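Local structure of T9SS C-terminal target domain-containing protein (Bacteroides cellulosilyticus, 5JVK) at residues 28-39 / 74-84. The protein is a family 39 glycoside hydrolase that probably hydrolyses O-glycosidic bonds, with a beta-sandwich domain ahead of its barrel. Sequence-based numbering, arbitrary orientation.
Sequences AKNLGEGNMRLT and ELTLADNENII
Thr39 O is gripped by two donors, Thr76 N at 2.9 Å and a water that also donates to Glu74 O and hydrogen-bonds Thr76 OG1. Thr39 N returns a bond to Thr76 O, and two residues along, Arg37 and Ala78 exchange the same pair across the antiparallel strands 37-39 and 74-78. Between these pairs sits the non-hydrogen-bonded couple Leu38 and Leu77. Leu77 swings CG away from its own N (chi1 -174°), which lays CD1 across the side chain of Asn30, 3.6 Å from OD1, while the same methyl rests 3.8 Å from Met36 CB. Met36 crosses Ile84 at about a right angle, its CG 3.6 Å from Ile84 CD1. Asn30 is itself pinned: OD1 accepts from Gly32 N at 2.8 Å in an Asx turn, and ND2 donates to Met36 O, from above that carbonyl's plane, and to Ala55 O. A leucine here would probably leave Gly32 N and both carbonyls without these mates and free the loop to shift. Deeper in, Leu38 CD1 meets Leu75 CD2 at 4.0 Å, and both leucines touch Leu61 of the facing sheet. Loop 31-36 takes the chain from one layer of a beta-sandwich to the other, a beta-arch.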
ATOM      1  N   ALA A  28     -20.620  -9.331  15.958  1.00 44.41           N
ATOM      2  CA  ALA A  28     -21.248  -8.336  16.839  1.00 45.79           C
ATOM      3  C   ALA A  28     -21.829  -8.951  18.116  1.00 47.75           C
ATOM      4  O   ALA A  28     -21.823 -10.171  18.283  1.00 48.19           O
ATOM      5  CB  ALA A  28     -22.334  -7.587  16.075  1.00 45.50           C
ATOM      6  N   LYS A  29     -22.314  -8.090  19.012  1.00 50.21           N
ATOM      7  CA  LYS A  29     -22.960  -8.503  20.264  1.00 51.80           C
ATOM      8  C   LYS A  29     -24.294  -7.776  20.453  1.00 52.93           C
ATOM      9  O   LYS A  29     -24.418  -6.590  20.133  1.00 53.58           O
ATOM     10  CB  LYS A  29     -22.041  -8.212  21.455  1.00 52.51           C
ATOM     11  CG  LYS A  29     -22.529  -8.766  22.786  1.00 52.80           C
ATOM     12  CD  LYS A  29     -21.476  -8.613  23.871  1.00 53.31           C
ATOM     13  CE  LYS A  29     -22.013  -9.033  25.231  1.00 53.85           C
ATOM     14  NZ  LYS A  29     -20.955  -9.001  26.280  1.00 54.03           N
ATOM     15  N   ASN A  30     -25.280  -8.498  20.980  1.00 53.63           N
ATOM     16  CA  ASN A  30     -26.595  -7.939  21.283  1.00 54.01           C
ATOM     17  C   ASN A  30     -26.544  -7.285  22.665  1.00 55.34           C
ATOM     18  O   ASN A  30     -26.349  -7.974  23.668  1.00 55.40           O
ATOM     19  CB  ASN A  30     -27.650  -9.052  21.253  1.00 53.45           C
ATOM     20  CG  ASN A  30     -29.080  -8.527  21.243  1.00 53.16           C
ATOM     21  OD1 ASN A  30     -29.351  -7.391  21.633  1.00 53.20           O
ATOM     22  ND2 ASN A  30     -30.009  -9.367  20.796  1.00 52.35           N
ATOM     23  N   LEU A  31     -26.712  -5.961  22.707  1.00 56.53           N
ATOM     24  CA  LEU A  31     -26.814  -5.219  23.971  1.00 57.63           C
ATOM     25  C   LEU A  31     -28.265  -4.862  24.341  1.00 59.14           C
ATOM     26  O   LEU A  31     -28.493  -3.985  25.178  1.00 58.35           O
ATOM     27  CB  LEU A  31     -25.954  -3.949  23.912  1.00 57.26           C
ATOM     28  CG  LEU A  31     -24.457  -4.109  23.628  1.00 56.63           C
ATOM     29  CD1 LEU A  31     -23.788  -2.740  23.652  1.00 56.79           C
ATOM     30  CD2 LEU A  31     -23.792  -5.049  24.623  1.00 56.15           C
ATOM     31  N   GLY A  32     -29.239  -5.551  23.739  1.00 61.42           N
ATOM     32  CA  GLY A  32     -30.658  -5.346  24.044  1.00 62.76           C
ATOM     33  C   GLY A  32     -31.109  -6.028  25.326  1.00 63.85           C
ATOM     34  O   GLY A  32     -30.288  -6.525  26.105  1.00 62.65           O
ATOM     35  N   GLU A  33     -32.425  -6.043  25.537  1.00 65.86           N
ATOM     36  CA  GLU A  33     -33.035  -6.581  26.758  1.00 67.47           C
ATOM     37  C   GLU A  33     -34.281  -7.411  26.433  1.00 65.97           C
ATOM     38  O   GLU A  33     -35.009  -7.106  25.488  1.00 64.36           O
ATOM     39  CB  GLU A  33     -33.414  -5.436  27.708  1.00 69.95           C
ATOM     40  CG  GLU A  33     -32.245  -4.554  28.142  1.00 72.78           C
ATOM     41  CD  GLU A  33     -32.668  -3.339  28.954  1.00 75.05           C
ATOM     42  OE1 GLU A  33     -33.743  -3.379  29.594  1.00 77.14           O
ATOM     43  OE2 GLU A  33     -31.918  -2.338  28.953  1.00 74.93           O
ATOM     44  N   GLY A  34     -34.514  -8.462  27.217  1.00 65.13           N
ATOM     45  CA  GLY A  34     -35.738  -9.255  27.120  1.00 65.13           C
ATOM     46  C   GLY A  34     -35.848 -10.109  25.867  1.00 64.66           C
ATOM     47  O   GLY A  34     -35.125 -11.097  25.726  1.00 64.44           O
ATOM     48  N   ASN A  35     -36.751  -9.717  24.964  1.00 65.17           N
ATOM     49  CA  ASN A  35     -37.076 -10.481  23.746  1.00 65.29           C
ATOM     50  C   ASN A  35     -36.468  -9.882  22.457  1.00 64.02           C
ATOM     51  O   ASN A  35     -36.868 -10.251  21.349  1.00 63.16           O
ATOM     52  CB  ASN A  35     -38.607 -10.586  23.616  1.00 65.51           C
ATOM     53  CG  ASN A  35     -39.052 -11.623  22.593  1.00 66.09           C
ATOM     54  OD1 ASN A  35     -39.780 -11.306  21.652  1.00 65.98           O
ATOM     55  ND2 ASN A  35     -38.609 -12.862  22.767  1.00 66.48           N
ATOM     56  N   MET A  36     -35.497  -8.977  22.599  1.00 62.34           N
ATOM     57  CA  MET A  36     -34.832  -8.366  21.445  1.00 60.77           C
ATOM     58  C   MET A  36     -33.830  -9.341  20.821  1.00 58.85           C
ATOM     59  O   MET A  36     -32.824  -9.685  21.446  1.00 57.82           O
ATOM     60  CB  MET A  36     -34.119  -7.074  21.854  1.00 60.92           C
ATOM     61  CG  MET A  36     -35.052  -5.983  22.355  1.00 61.46           C
ATOM     62  SD  MET A  36     -34.170  -4.511  22.916  1.00 62.51           S
ATOM     63  CE  MET A  36     -35.498  -3.551  23.641  1.00 62.29           C
ATOM     64  N   ARG A  37     -34.123  -9.789  19.597  1.00 57.51           N
ATOM     65  CA  ARG A  37     -33.232 -10.669  18.827  1.00 56.69           C
ATOM     66  C   ARG A  37     -32.403  -9.855  17.833  1.00 54.16           C
ATOM     67  O   ARG A  37     -32.941  -8.978  17.154  1.00 54.12           O
ATOM     68  CB  ARG A  37     -34.038 -11.709  18.042  1.00 58.11           C
ATOM     69  CG  ARG A  37     -34.716 -12.781  18.878  1.00 59.97           C
ATOM     70  CD  ARG A  37     -35.288 -13.863  17.970  1.00 61.96           C
ATOM     71  NE  ARG A  37     -36.220 -14.759  18.661  1.00 63.75           N
ATOM     72  CZ  ARG A  37     -35.878 -15.761  19.477  1.00 63.69           C
ATOM     73  NH1 ARG A  37     -36.834 -16.503  20.037  1.00 63.08           N
ATOM     74  NH2 ARG A  37     -34.601 -16.034  19.748  1.00 63.96           N
ATOM     75  N   LEU A  38     -31.107 -10.165  17.739  1.00 50.85           N
ATOM     76  CA  LEU A  38     -30.201  -9.541  16.764  1.00 47.73           C
ATOM     77  C   LEU A  38     -29.916 -10.519  15.624  1.00 46.10           C
ATOM     78  O   LEU A  38     -29.198 -11.503  15.813  1.00 45.07           O
ATOM     79  CB  LEU A  38     -28.892  -9.122  17.447  1.00 46.80           C
ATOM     80  CG  LEU A  38     -27.778  -8.506  16.591  1.00 46.43           C
ATOM     81  CD1 LEU A  38     -28.266  -7.298  15.802  1.00 46.34           C
ATOM     82  CD2 LEU A  38     -26.598  -8.128  17.472  1.00 46.17           C
ATOM     83  N   THR A  39     -30.489 -10.250  14.450  1.00 45.12           N
ATOM     84  CA  THR A  39     -30.258 -11.059  13.250  1.00 44.53           C
ATOM     85  C   THR A  39     -29.155 -10.417  12.401  1.00 44.24           C
ATOM     86  O   THR A  39     -29.130  -9.191  12.233  1.00 43.40           O
ATOM     87  CB  THR A  39     -31.546 -11.196  12.408  1.00 44.52           C
ATOM     88  OG1 THR A  39     -32.604 -11.702  13.229  1.00 44.71           O
ATOM     89  CG2 THR A  39     -31.340 -12.146  11.224  1.00 44.75           C
ATOM     90  N   GLU A  74     -25.423  -6.979   7.101  1.00 36.55           N
ATOM     91  CA  GLU A  74     -26.711  -6.343   7.411  1.00 38.37           C
ATOM     92  C   GLU A  74     -27.190  -6.815   8.784  1.00 39.05           C
ATOM     93  O   GLU A  74     -27.446  -8.004   8.969  1.00 38.96           O
ATOM     94  CB  GLU A  74     -27.756  -6.706   6.349  1.00 39.21           C
ATOM     95  CG  GLU A  74     -27.459  -6.149   4.962  1.00 40.09           C
ATOM     96  CD  GLU A  74     -28.182  -6.889   3.843  1.00 41.05           C
ATOM     97  OE1 GLU A  74     -29.293  -7.415   4.076  1.00 40.91           O
ATOM     98  OE2 GLU A  74     -27.632  -6.936   2.718  1.00 41.46           O
ATOM     99  N   LEU A  75     -27.300  -5.887   9.737  1.00 40.70           N
ATOM    100  CA  LEU A  75     -27.726  -6.198  11.111  1.00 42.07           C
ATOM    101  C   LEU A  75     -29.096  -5.592  11.414  1.00 44.17           C
ATOM    102  O   LEU A  75     -29.374  -4.454  11.028  1.00 44.15           O
ATOM    103  CB  LEU A  75     -26.694  -5.686  12.121  1.00 41.49           C
ATOM    104  CG  LEU A  75     -25.374  -6.463  12.184  1.00 41.21           C
ATOM    105  CD1 LEU A  75     -24.300  -5.662  12.907  1.00 41.15           C
ATOM    106  CD2 LEU A  75     -25.560  -7.819  12.849  1.00 40.85           C
ATOM    107  N   THR A  76     -29.937  -6.362  12.109  1.00 46.63           N
ATOM    108  CA  THR A  76     -31.301  -5.951  12.460  1.00 48.70           C
ATOM    109  C   THR A  76     -31.651  -6.398  13.882  1.00 50.41           C
ATOM    110  O   THR A  76     -31.724  -7.600  14.157  1.00 49.84           O
ATOM    111  CB  THR A  76     -32.329  -6.549  11.475  1.00 49.14           C
ATOM    112  OG1 THR A  76     -32.023  -6.119  10.143  1.00 49.13           O
ATOM    113  CG2 THR A  76     -33.757  -6.121  11.827  1.00 49.45           C
ATOM    114  N   LEU A  77     -31.854  -5.427  14.773  1.00 52.89           N
ATOM    115  CA  LEU A  77     -32.347  -5.678  16.129  1.00 55.22           C
ATOM    116  C   LEU A  77     -33.861  -5.466  16.151  1.00 58.02           C
ATOM    117  O   LEU A  77     -34.344  -4.434  15.679  1.00 58.92           O
ATOM    118  CB  LEU A  77     -31.665  -4.739  17.126  1.00 54.30           C
ATOM    119  CG  LEU A  77     -31.961  -4.945  18.615  1.00 53.54           C
ATOM    120  CD1 LEU A  77     -31.647  -6.367  19.061  1.00 53.09           C
ATOM    121  CD2 LEU A  77     -31.173  -3.938  19.439  1.00 53.38           C
ATOM    122  N   ALA A  78     -34.601  -6.433  16.694  1.00 61.72           N
ATOM    123  CA  ALA A  78     -36.069  -6.386  16.691  1.00 65.38           C
ATOM    124  C   ALA A  78     -36.694  -7.199  17.826  1.00 69.38           C
ATOM    125  O   ALA A  78     -36.156  -8.235  18.225  1.00 68.83           O
ATOM    126  CB  ALA A  78     -36.604  -6.870  15.351  1.00 65.06           C
ATOM    127  N   ASP A  79     -37.838  -6.724  18.323  1.00 74.10           N
ATOM    128  CA  ASP A  79     -38.552  -7.382  19.421  1.00 77.80           C
ATOM    129  C   ASP A  79     -39.315  -8.608  18.903  1.00 79.84           C
ATOM    130  O   ASP A  79     -38.982  -9.740  19.262  1.00 80.25           O
ATOM    131  CB  ASP A  79     -39.491  -6.390  20.128  1.00 78.84           C
ATOM    132  CG  ASP A  79     -40.135  -6.978  21.373  1.00 80.74           C
ATOM    133  OD1 ASP A  79     -41.378  -7.111  21.400  1.00 82.73           O
ATOM    134  OD2 ASP A  79     -39.396  -7.313  22.324  1.00 81.14           O
ATOM    135  N   ASN A  80     -40.325  -8.375  18.064  1.00 81.50           N
ATOM    136  CA  ASN A  80     -41.083  -9.443  17.401  1.00 83.72           C
ATOM    137  C   ASN A  80     -41.244  -9.117  15.917  1.00 84.80           C
ATOM    138  O   ASN A  80     -40.777  -9.869  15.058  1.00 83.33           O
ATOM    139  CB  ASN A  80     -42.454  -9.633  18.064  1.00 84.54           C
ATOM    140  CG  ASN A  80     -42.357 -10.265  19.441  1.00 85.40           C
ATOM    141  OD1 ASN A  80     -42.740  -9.659  20.442  1.00 86.37           O
ATOM    142  ND2 ASN A  80     -41.841 -11.489  19.498  1.00 84.90           N
ATOM    143  N   GLU A  81     -41.923  -8.005  15.634  1.00 86.36           N
ATOM    144  CA  GLU A  81     -41.997  -7.431  14.287  1.00 86.58           C
ATOM    145  C   GLU A  81     -41.736  -5.913  14.319  1.00 84.92           C
ATOM    146  O   GLU A  81     -42.131  -5.191  13.398  1.00 84.32           O
ATOM    147  CB  GLU A  81     -43.368  -7.733  13.666  1.00 88.47           C
ATOM    148  CG  GLU A  81     -43.729  -9.214  13.643  1.00 89.43           C
ATOM    149  CD  GLU A  81     -45.036  -9.502  12.923  1.00 90.17           C
ATOM    150  OE1 GLU A  81     -46.012  -8.743  13.114  1.00 90.51           O
ATOM    151  OE2 GLU A  81     -45.093 -10.498  12.172  1.00 89.19           O
ATOM    152  N   ASN A  82     -41.046  -5.449  15.367  1.00 83.20           N
ATOM    153  CA  ASN A  82     -40.773  -4.030  15.602  1.00 82.27           C
ATOM    154  C   ASN A  82     -39.267  -3.801  15.511  1.00 79.43           C
ATOM    155  O   ASN A  82     -38.532  -4.121  16.447  1.00 78.75           O
ATOM    156  CB  ASN A  82     -41.271  -3.604  16.990  1.00 82.60           C
ATOM    157  CG  ASN A  82     -42.783  -3.483  17.064  1.00 83.67           C
ATOM    158  OD1 ASN A  82     -43.514  -4.163  16.343  1.00 85.01           O
ATOM    159  ND2 ASN A  82     -43.261  -2.614  17.950  1.00 83.50           N
ATOM    160  N   ILE A  83     -38.819  -3.248  14.384  1.00 75.81           N
ATOM    161  CA  ILE A  83     -37.392  -3.020  14.131  1.00 72.76           C
ATOM    162  C   ILE A  83     -36.888  -1.873  15.014  1.00 69.51           C
ATOM    163  O   ILE A  83     -37.164  -0.704  14.742  1.00 69.20           O
ATOM    164  CB  ILE A  83     -37.121  -2.728  12.630  1.00 73.52           C
ATOM    165  CG1 ILE A  83     -37.474  -3.956  11.772  1.00 73.29           C
ATOM    166  CG2 ILE A  83     -35.664  -2.324  12.401  1.00 73.76           C
ATOM    167  CD1 ILE A  83     -37.694  -3.649  10.305  1.00 73.24           C
ATOM    168  N   ILE A  84     -36.148  -2.224  16.065  1.00 66.38           N
ATOM    169  CA  ILE A  84     -35.648  -1.254  17.049  1.00 64.59           C
ATOM    170  C   ILE A  84     -34.437  -0.482  16.517  1.00 63.14           C
ATOM    171  O   ILE A  84     -34.401   0.747  16.595  1.00 63.36           O
ATOM    172  CB  ILE A  84     -35.299  -1.950  18.389  1.00 64.29           C
ATOM    173  CG1 ILE A  84     -36.576  -2.512  19.026  1.00 64.87           C
ATOM    174  CG2 ILE A  84     -34.608  -0.989  19.358  1.00 64.08           C
ATOM    175  CD1 ILE A  84     -36.333  -3.636  20.004  1.00 65.39           C
TER
HETATM  176  O   HOH W   1     -30.375  -8.580   9.536  1.00 47.00           O